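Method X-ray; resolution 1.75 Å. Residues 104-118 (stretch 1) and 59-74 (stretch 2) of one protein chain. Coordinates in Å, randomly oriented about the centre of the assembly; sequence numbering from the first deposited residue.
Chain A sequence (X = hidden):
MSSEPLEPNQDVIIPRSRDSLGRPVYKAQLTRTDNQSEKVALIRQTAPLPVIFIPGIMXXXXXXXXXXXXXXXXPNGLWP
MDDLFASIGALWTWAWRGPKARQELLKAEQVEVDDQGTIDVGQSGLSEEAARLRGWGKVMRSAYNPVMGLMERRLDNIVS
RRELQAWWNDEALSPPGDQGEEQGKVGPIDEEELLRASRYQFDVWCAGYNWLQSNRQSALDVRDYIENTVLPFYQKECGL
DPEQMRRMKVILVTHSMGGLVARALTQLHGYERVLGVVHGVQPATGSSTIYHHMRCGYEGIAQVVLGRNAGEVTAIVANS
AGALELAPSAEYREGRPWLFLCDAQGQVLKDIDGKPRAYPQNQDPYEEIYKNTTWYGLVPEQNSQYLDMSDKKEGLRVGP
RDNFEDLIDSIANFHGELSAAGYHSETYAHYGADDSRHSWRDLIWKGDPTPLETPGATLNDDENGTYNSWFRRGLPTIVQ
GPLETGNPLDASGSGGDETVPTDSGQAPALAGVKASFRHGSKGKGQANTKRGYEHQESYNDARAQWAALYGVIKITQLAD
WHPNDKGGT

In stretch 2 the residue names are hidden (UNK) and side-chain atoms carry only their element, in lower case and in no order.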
ATOM      1  N   GLU A 104      -1.799  11.872   3.673  1.00 16.46           N
ATOM      2  CA  GLU A 104      -0.762  12.443   2.822  1.00 16.67           C
ATOM      3  C   GLU A 104       0.350  11.462   2.508  1.00 14.74           C
ATOM      4  O   GLU A 104       0.869  11.441   1.394  1.00 17.91           O
ATOM      5  CB  GLU A 104      -0.142  13.662   3.493  1.00 18.58           C
ATOM      6  CG  GLU A 104      -1.107  14.774   3.698  1.00 18.40           C
ATOM      7  CD  GLU A 104      -0.603  15.831   4.685  1.00 26.74           C
ATOM      8  OE1 GLU A 104       0.407  15.609   5.416  1.00 22.24           O
ATOM      9  OE2 GLU A 104      -1.248  16.896   4.731  1.00 26.34           O
ATOM     10  N   LEU A 105       0.750  10.675   3.496  1.00 16.22           N
ATOM     11  CA  LEU A 105       1.925   9.831   3.314  1.00 14.50           C
ATOM     12  C   LEU A 105       1.621   8.492   2.631  1.00 19.89           C
ATOM     13  O   LEU A 105       2.497   7.906   2.007  1.00 17.73           O
ATOM     14  CB  LEU A 105       2.604   9.591   4.654  1.00 15.14           C
ATOM     15  CG  LEU A 105       3.119  10.879   5.312  1.00 15.00           C
ATOM     16  CD1 LEU A 105       3.536  10.629   6.744  1.00 18.01           C
ATOM     17  CD2 LEU A 105       4.283  11.464   4.492  1.00 21.59           C
ATOM     18  N   LEU A 106       0.393   8.007   2.756  1.00 15.16           N
ATOM     19  CA  LEU A 106       0.018   6.753   2.089  1.00 15.08           C
ATOM     20  C   LEU A 106      -0.754   7.087   0.819  1.00 18.03           C
ATOM     21  O   LEU A 106      -1.924   6.724   0.651  1.00 20.72           O
ATOM     22  CB  LEU A 106      -0.764   5.829   3.034  1.00 15.73           C
ATOM     23  CG  LEU A 106       0.043   5.328   4.246  1.00 16.40           C
ATOM     24  CD1 LEU A 106      -0.833   4.563   5.238  1.00 20.07           C
ATOM     25  CD2 LEU A 106       1.253   4.474   3.819  1.00 18.18           C
ATOM     26  N   LYS A 107      -0.069   7.806  -0.062  1.00 16.71           N
ATOM     27  CA  LYS A 107      -0.609   8.291  -1.311  1.00 18.95           C
ATOM     28  C   LYS A 107       0.189   7.575  -2.387  1.00 20.99           C
ATOM     29  O   LYS A 107       1.425   7.672  -2.427  1.00 15.31           O
ATOM     30  CB  LYS A 107      -0.403   9.807  -1.409  1.00 22.74           C
ATOM     31  CG  LYS A 107      -1.558  10.568  -2.024  1.00 27.35           C
ATOM     32  CD  LYS A 107      -1.473  12.050  -1.677  1.00 20.82           C
ATOM     33  CE  LYS A 107      -2.605  12.842  -2.320  1.00 35.59           C
ATOM     34  NZ  LYS A 107      -2.648  14.265  -1.868  1.00 25.82           N
ATOM     35  N   ALA A 108      -0.516   6.831  -3.233  1.00 19.28           N
ATOM     36  CA  ALA A 108       0.111   5.944  -4.203  1.00 15.45           C
ATOM     37  C   ALA A 108       1.241   6.590  -5.001  1.00 16.44           C
ATOM     38  O   ALA A 108       2.321   6.008  -5.136  1.00 15.11           O
ATOM     39  CB  ALA A 108      -0.939   5.358  -5.140  1.00 13.02           C
ATOM     40  N   GLU A 109       0.994   7.787  -5.522  1.00 15.72           N
ATOM     41  CA  GLU A 109       1.939   8.450  -6.426  1.00 15.98           C
ATOM     42  C   GLU A 109       3.159   8.999  -5.706  1.00 15.09           C
ATOM     43  O   GLU A 109       4.102   9.472  -6.345  1.00 15.44           O
ATOM     44  CB  GLU A 109       1.246   9.615  -7.156  1.00 20.33           C
ATOM     45  CG  GLU A 109       0.174   9.190  -8.143  1.00 31.74           C
ATOM     46  CD  GLU A 109       0.753   8.709  -9.464  1.00 42.19           C
ATOM     47  OE1 GLU A 109       1.942   8.997  -9.740  1.00 43.54           O
ATOM     48  OE2 GLU A 109       0.017   8.040 -10.225  1.00 46.81           O
ATOM     49  N   GLN A 110       3.131   8.948  -4.379  1.00 16.74           N
ATOM     50  CA  GLN A 110       4.148   9.593  -3.563  1.00 13.49           C
ATOM     51  C   GLN A 110       4.929   8.611  -2.691  1.00 16.02           C
ATOM     52  O   GLN A 110       5.688   9.025  -1.815  1.00 16.75           O
ATOM     53  CB  GLN A 110       3.521  10.702  -2.716  1.00 16.74           C
ATOM     54  CG  GLN A 110       2.931  11.816  -3.598  1.00 16.08           C
ATOM     55  CD  GLN A 110       2.196  12.884  -2.818  1.00 14.51           C
ATOM     56  OE1 GLN A 110       2.251  12.928  -1.593  1.00 16.08           O
ATOM     57  NE2 GLN A 110       1.469  13.735  -3.532  1.00 16.65           N
ATOM     58  N   VAL A 111       4.749   7.313  -2.946  1.00 15.27           N
ATOM     59  CA  VAL A 111       5.495   6.285  -2.234  1.00 11.26           C
ATOM     60  C   VAL A 111       6.222   5.364  -3.206  1.00 12.70           C
ATOM     61  O   VAL A 111       5.922   5.348  -4.384  1.00 18.45           O
ATOM     62  CB  VAL A 111       4.577   5.406  -1.331  1.00 13.52           C
ATOM     63  CG1 VAL A 111       3.885   6.255  -0.253  1.00 16.01           C
ATOM     64  CG2 VAL A 111       3.562   4.603  -2.175  1.00 14.39           C
ATOM     65  N   GLU A 112       7.177   4.591  -2.692  1.00 14.77           N
ATOM     66  CA  GLU A 112       7.858   3.566  -3.491  1.00 16.84           C
ATOM     67  C   GLU A 112       8.276   2.390  -2.613  1.00 13.10           C
ATOM     68  O   GLU A 112       8.387   2.514  -1.394  1.00 13.34           O
ATOM     69  CB  GLU A 112       9.092   4.142  -4.198  1.00 15.58           C
ATOM     70  CG  GLU A 112      10.158   4.630  -3.234  1.00 16.55           C
ATOM     71  CD  GLU A 112      11.391   5.218  -3.922  1.00 17.46           C
ATOM     72  OE1 GLU A 112      11.351   5.466  -5.143  1.00 20.69           O
ATOM     73  OE2 GLU A 112      12.397   5.436  -3.217  1.00 19.12           O
ATOM     74  N   VAL A 113       8.474   1.235  -3.230  1.00 13.34           N
ATOM     75  CA  VAL A 113       8.965   0.071  -2.503  1.00 17.36           C
ATOM     76  C   VAL A 113      10.236   0.382  -1.716  1.00 16.73           C
ATOM     77  O   VAL A 113      11.142   1.046  -2.225  1.00 19.22           O
ATOM     78  CB  VAL A 113       9.255  -1.086  -3.457  1.00 17.15           C
ATOM     79  CG1 VAL A 113       9.916  -2.244  -2.708  1.00 15.19           C
ATOM     80  CG2 VAL A 113       7.962  -1.520  -4.138  1.00 17.53           C
ATOM     81  N   ASP A 114      10.282  -0.098  -0.476  1.00 13.88           N
ATOM     82  CA  ASP A 114      11.444   0.042   0.404  1.00 14.26           C
ATOM     83  C   ASP A 114      12.005  -1.351   0.652  1.00 17.29           C
ATOM     84  O   ASP A 114      11.357  -2.172   1.298  1.00 14.65           O
ATOM     85  CB  ASP A 114      11.030   0.686   1.737  1.00 15.55           C
ATOM     86  CG  ASP A 114      12.194   0.829   2.722  1.00 18.95           C
ATOM     87  OD1 ASP A 114      13.347   0.500   2.361  1.00 17.87           O
ATOM     88  OD2 ASP A 114      11.956   1.293   3.863  1.00 22.46           O
ATOM     89  N   ASP A 115      13.205  -1.611   0.139  1.00 17.07           N
ATOM     90  CA  ASP A 115      13.812  -2.933   0.260  1.00 12.90           C
ATOM     91  C   ASP A 115      14.718  -3.089   1.476  1.00 18.44           C
ATOM     92  O   ASP A 115      15.442  -4.082   1.595  1.00 15.92           O
ATOM     93  CB  ASP A 115      14.565  -3.313  -1.025  1.00 16.80           C
ATOM     94  CG  ASP A 115      15.806  -2.473  -1.257  1.00 22.17           C
ATOM     95  OD1 ASP A 115      16.035  -1.499  -0.498  1.00 19.23           O
ATOM     96  OD2 ASP A 115      16.558  -2.799  -2.208  1.00 22.85           O
ATOM     97  N   GLN A 116      14.667  -2.118   2.389  1.00 15.15           N
ATOM     98  CA  GLN A 116      15.571  -2.105   3.533  1.00 17.33           C
ATOM     99  C   GLN A 116      14.940  -2.610   4.829  1.00 20.17           C
ATOM    100  O   GLN A 116      15.418  -2.307   5.924  1.00 20.78           O
ATOM    101  CB  GLN A 116      16.150  -0.694   3.714  1.00 18.40           C
ATOM    102  CG  GLN A 116      16.919  -0.231   2.489  1.00 15.98           C
ATOM    103  CD  GLN A 116      18.207  -1.018   2.292  1.00 23.24           C
ATOM    104  OE1 GLN A 116      18.489  -1.523   1.204  1.00 22.90           O
ATOM    105  NE2 GLN A 116      18.992  -1.124   3.351  1.00 21.86           N
ATOM    106  N   GLY A 117      13.886  -3.415   4.707  1.00 17.57           N
ATOM    107  CA  GLY A 117      13.290  -4.043   5.871  1.00 16.90           C
ATOM    108  C   GLY A 117      14.149  -5.161   6.437  1.00 19.55           C
ATOM    109  O   GLY A 117      15.147  -5.572   5.830  1.00 18.72           O
ATOM    110  N   THR A 118      13.751  -5.660   7.601  1.00 21.06           N
ATOM    111  CA  THR A 118      14.472  -6.738   8.264  1.00 22.54           C
ATOM    112  C   THR A 118      14.259  -8.037   7.492  1.00 21.59           C
ATOM    113  O   THR A 118      13.231  -8.216   6.851  1.00 21.81           O
ATOM    114  CB  THR A 118      13.972  -6.932   9.696  1.00 27.06           C
ATOM    115  OG1 THR A 118      12.558  -7.162   9.673  1.00 31.13           O
ATOM    116  CG2 THR A 118      14.289  -5.696  10.546  1.00 25.36           C
ATOM    117  N   UNK A  59       1.415  -5.791   1.894  1.00 14.67           N
ATOM    118  CA  UNK A  59       2.486  -6.708   2.261  1.00 13.23           C
ATOM    119  C   UNK A  59       3.901  -6.215   2.019  1.00 14.71           C
ATOM    120  O   UNK A  59       4.864  -6.837   2.482  1.00 14.99           O
ATOM    121  N   UNK A  60       4.020  -5.091   1.318  1.00 14.72           N
ATOM    122  CA  UNK A  60       5.319  -4.563   0.908  1.00 15.76           C
ATOM    123  C   UNK A  60       5.630  -3.276   1.662  1.00 17.12           C
ATOM    124  O   UNK A  60       4.784  -2.398   1.772  1.00 13.07           O
ATOM    125  o   UNK A  60       5.092  -5.527  -1.337  1.00 12.78           O
ATOM    126  c   UNK A  60       5.360  -4.303  -0.625  1.00 13.94           C
ATOM    127  c   UNK A  60       6.722  -3.727  -1.079  1.00 13.62           C
ATOM    128  N   UNK A  61       6.849  -3.182   2.177  1.00 13.97           N
ATOM    129  CA  UNK A  61       7.323  -1.963   2.840  1.00 16.35           C
ATOM    130  C   UNK A  61       7.393  -0.791   1.882  1.00 16.16           C
ATOM    131  O   UNK A  61       7.788  -0.968   0.731  1.00 15.03           O
ATOM    132  n   UNK A  61       9.825  -4.159   4.320  1.00 15.38           N
ATOM    133  c   UNK A  61       8.719  -2.203   3.409  1.00 14.01           C
ATOM    134  c   UNK A  61       8.759  -3.355   4.390  1.00 19.62           C
ATOM    135  o   UNK A  61       7.852  -3.524   5.207  1.00 19.03           O
ATOM    136  N   UNK A  62       7.052   0.410   2.358  1.00 13.90           N
ATOM    137  CA  UNK A  62       7.061   1.601   1.510  1.00 13.34           C
ATOM    138  C   UNK A  62       7.775   2.746   2.198  1.00 12.38           C
ATOM    139  O   UNK A  62       7.741   2.871   3.427  1.00 13.95           O
ATOM    140  c   UNK A  62       5.150   0.530  -0.721  1.00 12.71           C
ATOM    141  c   UNK A  62       3.275   1.623   0.564  1.00 14.68           C
ATOM    142  c   UNK A  62       4.673   1.028   0.647  1.00 15.23           C
ATOM    143  c   UNK A  62       5.634   2.077   1.201  1.00 12.46           C
ATOM    144  N   UNK A  63       8.393   3.589   1.387  1.00 14.29           N
ATOM    145  CA  UNK A  63       8.985   4.817   1.873  1.00 14.14           C
ATOM    146  C   UNK A  63       8.510   5.956   0.999  1.00 15.15           C
ATOM    147  O   UNK A  63       8.088   5.740  -0.135  1.00 13.85           O
ATOM    148  n   UNK A  63      14.756   2.635  -0.231  1.00 22.86           N
ATOM    149  c   UNK A  63      11.072   4.542   0.434  1.00 14.42           C
ATOM    150  c   UNK A  63      12.565   4.248   0.483  1.00 15.45           C
ATOM    151  n   UNK A  63      14.598   3.316  -2.418  1.00 24.56           N
ATOM    152  c   UNK A  63      10.511   4.714   1.840  1.00 15.42           C
ATOM    153  c   UNK A  63      14.163   3.365  -1.171  1.00 22.71           C
ATOM    154  n   UNK A  63      13.117   4.122  -0.863  1.00 17.75           N
ATOM    155  N   UNK A  64       8.580   7.177   1.521  1.00 15.00           N
ATOM    156  CA  UNK A  64       8.197   8.343   0.724  1.00 13.96           C
ATOM    157  C   UNK A  64       9.164   8.472  -0.458  1.00 13.99           C
ATOM    158  O   UNK A  64      10.373   8.380  -0.288  1.00 14.91           O
ATOM    159  c   UNK A  64       8.195   9.613   1.595  1.00 15.61           C
ATOM    160  o   UNK A  64       8.675  11.438   0.111  1.00 15.45           O
ATOM    161  n   UNK A  64       6.574  11.338   0.951  1.00 14.95           N
ATOM    162  c   UNK A  64       7.832  10.872   0.811  1.00 16.42           C
ATOM    163  N   UNK A  65       8.626   8.652  -1.658  1.00 13.59           N
ATOM    164  CA  UNK A  65       9.422   8.628  -2.876  1.00 13.99           C
ATOM    165  C   UNK A  65      10.416   9.788  -2.950  1.00 16.16           C
ATOM    166  O   UNK A  65      11.527   9.630  -3.474  1.00 18.64           O
ATOM    167  c   UNK A  65       8.501   8.618  -4.104  1.00 15.59           C
ATOM    168  c   UNK A  65       9.207   8.387  -5.415  1.00 18.83           C
ATOM    169  n   UNK A  65       6.239   7.784  -7.804  1.00 21.16           N
ATOM    170  c   UNK A  65       7.012   7.827  -6.517  1.00 26.69           C
ATOM    171  c   UNK A  65       8.272   8.640  -6.610  1.00 27.00           C
ATOM    172  N   UNK A  66      10.026  10.940  -2.412  1.00 14.37           N
ATOM    173  CA  UNK A  66      10.906  12.116  -2.416  1.00 15.36           C
ATOM    174  C   UNK A  66      11.901  12.122  -1.270  1.00 16.38           C
ATOM    175  O   UNK A  66      13.082  12.415  -1.478  1.00 17.05           O
ATOM    176  c   UNK A  66      10.089  13.410  -2.396  1.00 16.13           C
ATOM    177  N   UNK A  67      11.433  11.828  -0.058  1.00 15.20           N
ATOM    178  CA  UNK A  67      12.279  12.043   1.123  1.00 14.98           C
ATOM    179  C   UNK A  67      12.909  10.780   1.684  1.00 14.77           C
ATOM    180  O   UNK A  67      13.803  10.853   2.528  1.00 15.13           O
ATOM    181  c   UNK A  67      10.349  12.167   2.818  1.00 16.87           C
ATOM    182  o   UNK A  67       9.255  12.778   2.840  1.00 16.95           O
ATOM    183  c   UNK A  67      11.561  12.871   2.214  1.00 12.61           C
ATOM    184  o   UNK A  67      10.493  11.035   3.304  1.00 15.27           O
ATOM    185  N   UNK A  68      12.428   9.632   1.203  1.00 14.49           N
ATOM    186  CA  UNK A  68      12.975   8.312   1.520  1.00 17.44           C
ATOM    187  C   UNK A  68      12.712   7.798   2.941  1.00 18.13           C
ATOM    188  O   UNK A  68      13.216   6.733   3.318  1.00 16.54           O
ATOM    189  n   UNK A  68      13.697   7.886  -3.757  1.00 19.18           N
ATOM    190  c   UNK A  68      14.071   8.069  -1.326  1.00 18.66           C
ATOM    191  c   UNK A  68      14.477   8.230   1.171  1.00 16.78           C
ATOM    192  c   UNK A  68      14.844   8.780  -0.200  1.00 16.27           C
ATOM    193  c   UNK A  68      14.505   8.546  -2.692  1.00 20.99           C
ATOM    194  N   UNK A  69      11.921   8.524   3.727  1.00 14.26           N
ATOM    195  CA  UNK A  69      11.623   8.072   5.083  1.00 15.16           C
ATOM    196  C   UNK A  69      10.576   6.965   5.036  1.00 15.96           C
ATOM    197  O   UNK A  69       9.799   6.879   4.076  1.00 17.31           O
ATOM    198  o   UNK A  69      11.145   8.807   7.351  1.00 19.85           O
ATOM    199  c   UNK A  69      11.166   9.223   5.986  1.00 17.39           C
ATOM    200  N   UNK A  70      10.579   6.106   6.050  1.00 18.02           N
ATOM    201  CA  UNK A  70       9.675   4.951   6.087  1.00 14.99           C
ATOM    202  C   UNK A  70       8.238   5.383   6.387  1.00 17.03           C
ATOM    203  O   UNK A  70       7.998   6.086   7.364  1.00 16.56           O
ATOM    204  o   UNK A  70      13.839   3.842   7.058  1.00 20.99           O
ATOM    205  c   UNK A  70      10.139   3.962   7.161  1.00 16.88           C
ATOM    206  c   UNK A  70      12.675   4.237   7.306  1.00 22.07           C
ATOM    207  o   UNK A  70      12.435   5.332   7.855  1.00 17.82           O
ATOM    208  c   UNK A  70      11.507   3.332   6.928  1.00 18.89           C
ATOM    209  N   UNK A  71       7.282   4.963   5.556  1.00 14.29           N
ATOM    210  CA  UNK A  71       5.876   5.274   5.796  1.00 15.63           C
ATOM    211  C   UNK A  71       5.019   4.020   5.960  1.00 18.12           C
ATOM    212  O   UNK A  71       3.850   4.112   6.314  1.00 17.44           O
ATOM    213  c   UNK A  71       5.409   5.399   3.341  1.00 19.00           C
ATOM    214  c   UNK A  71       5.273   6.126   4.655  1.00 12.63           C
ATOM    215  c   UNK A  71       5.960   7.496   4.588  1.00 16.19           C
ATOM    216  N   UNK A  72       5.586   2.851   5.680  1.00 13.38           N
ATOM    217  CA  UNK A  72       4.824   1.598   5.812  1.00 14.69           C
ATOM    218  C   UNK A  72       5.785   0.449   6.063  1.00 15.99           C
ATOM    219  O   UNK A  72       6.634   0.166   5.228  1.00 15.41           O
ATOM    220  c   UNK A  72      -0.434  -0.427   7.010  1.00 16.28           C
ATOM    221  c   UNK A  72       3.065   0.142   4.785  1.00 15.40           C
ATOM    222  c   UNK A  72       0.123   0.850   7.072  1.00 14.29           C
ATOM    223  n   UNK A  72       2.093  -1.898   4.749  1.00 16.31           N
ATOM    224  c   UNK A  72       0.145  -1.428   6.262  1.00 17.92           C
ATOM    225  c   UNK A  72       1.290   1.159   6.388  1.00 15.12           C
ATOM    226  c   UNK A  72       4.012   1.286   4.557  1.00 13.81           C
ATOM    227  c   UNK A  72       1.315  -1.117   5.569  1.00 15.97           C
ATOM    228  c   UNK A  72       3.153  -1.131   4.283  1.00 15.11           C
ATOM    229  c   UNK A  72       1.899   0.168   5.614  1.00 17.03           C
ATOM    230  N   UNK A  73       5.652  -0.179   7.225  1.00 16.95           N
ATOM    231  CA  UNK A  73       6.484  -1.313   7.594  1.00 17.49           C
ATOM    232  C   UNK A  73       5.749  -2.198   8.597  1.00 17.85           C
ATOM    233  O   UNK A  73       5.965  -2.129   9.817  1.00 18.45           O
ATOM    234  n   UNK A  73      12.997  -0.962   8.156  1.00 23.69           N
ATOM    235  c   UNK A  73      12.274  -0.476   7.156  1.00 21.91           C
ATOM    236  n   UNK A  73      12.864   0.177   6.165  1.00 18.20           N
ATOM    237  c   UNK A  73       7.840  -0.865   8.114  1.00 22.32           C
ATOM    238  c   UNK A  73       8.917  -1.914   7.879  1.00 24.82           C
ATOM    239  n   UNK A  73      10.962  -0.678   7.161  1.00 18.54           N
ATOM    240  c   UNK A  73      10.290  -1.396   8.243  1.00 23.34           C
ATOM    241  N   UNK A  74       4.860  -3.033   8.060  1.00 16.00           N
ATOM    242  CA  UNK A  74       3.952  -3.947   8.755  1.00 17.76           C
ATOM    243  C   UNK A  74       4.719  -5.004   9.533  1.00 20.02           C
ATOM    244  O   UNK A  74       5.855  -5.317   9.186  1.00 18.38           O
ATOM    245  c   UNK A  74       4.757  -3.151   6.598  1.00 14.73           C
ATOM    246  c   UNK A  74       3.172  -4.588   7.607  1.00 19.12           C
ATOM    247  c   UNK A  74       4.096  -4.489   6.420  1.00 16.75           C
TER
HETATM  248  O   HOH W   1      11.042  -6.754   5.813  1.00 18.26           O
HETATM  249  O   HOH W   2      16.946   0.943  -1.035  1.00 25.17           O
HETATM  250  O   HOH W   3       4.797   9.221   1.297  1.00 19.08           O
HETATM  251  O   HOH W   4       4.522   5.898  -7.019  1.00 23.89           O
HETATM  252  O   HOH W   5       6.809  11.617  -2.440  1.00 17.23           O
HETATM  253  O   HOH W   6       9.592   0.850   5.152  1.00 19.98           O

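Position 59 has no side-chain atoms at all, which makes it Gly59; it lies out of reach of stretch 1. Position 60 carries one carbon bearing an oxygen and a carbon, the beta-branched pattern of Thr60, and its CG2 lies 3.9 Å from Val113 CG1. At position 61 two carbons end in one oxygen and one nitrogen: Asn61. Its backbone O accepts from Asp114 N at 2.9 Å (162°), and its ND2 donates to water 1, which in turn donates to Thr118 O. An ideal CB on Gly117 would fall 2.4 Å from Asn61 ND2, a clash that the bare glycine avoids.

Position 62 shows four carbons forked at the second, hence Leu62; CD1 meets Val111 CG2 at 4.1 Å. Position 63 has three carbons, a nitrogen and a carbon with two more nitrogens, a guanidinium: Arg63. Its backbone forms both bonds of an antiparallel pair, Arg63 N to Glu112 O at 3.0 Å and Glu112 N to Arg63 O at 2.9 Å. The two side chains share a sheet face, so NE reaches Glu112 OE2 at 2.8 Å near the guanidinium plane, while Val113 O lies over one face.

Position 64 again has two carbons ending in oxygen and nitrogen, Asn64. Its ND2 donates to water 3 at 2.8 Å, and its OD1 accepts from the backbone N of position 67 at 2.8 Å. Position 65 is a row of four carbons ending in nitrogen, Lys65: N donates to Gln110 O at 3.0 Å (177°), and NZ to Glu109 O at 3.1 Å. Position 66 has a single carbon, Ala66, and position 67 two carbons with two oxygens, Asp67; neither touches stretch 1.

Position 68, another four-carbon row ending in nitrogen, is Lys68, whose NZ forms a salt bridge with Glu112 OE2 at 2.8 Å. One carbon and one oxygen make position 69 Ser69, pointing away. Three carbons, the third with two oxygens, make position 70 Glu70; its CG is 3.7 Å from Asp114 OD2. Position 71, one carbon carrying two, is Val71, with CG1 4.0 Å from Leu105 CB and CG2 4.0 Å from Val111 CG1. The fused five- and six-membered rings at position 72 identify Trp72; CE3 lies 4.2 Å from Leu106 CD1. A second guanidinium marks position 73 as Arg73, whose NH2 donates to Asp114 OD2 at 2.7 Å (159°). Position 74 closes three carbons onto its own N, Pro74, without contact.

The contact works by strand pairing: 111-113 runs antiparallel to 62-64, with Glu112 and Arg63 the hydrogen-bonded pair. Val71 packs against Leu105, Leu106 and Val111, adding an apolar cluster. Charge completes it, since Glu112 OE2 receives both Arg63 and Lys68 while Asp114 OD2 binds Arg73. Together the two stretches bury 1098 Å², both sides summed.

Stretch 2 (59-74) GTNLRNKADKSEVWRP
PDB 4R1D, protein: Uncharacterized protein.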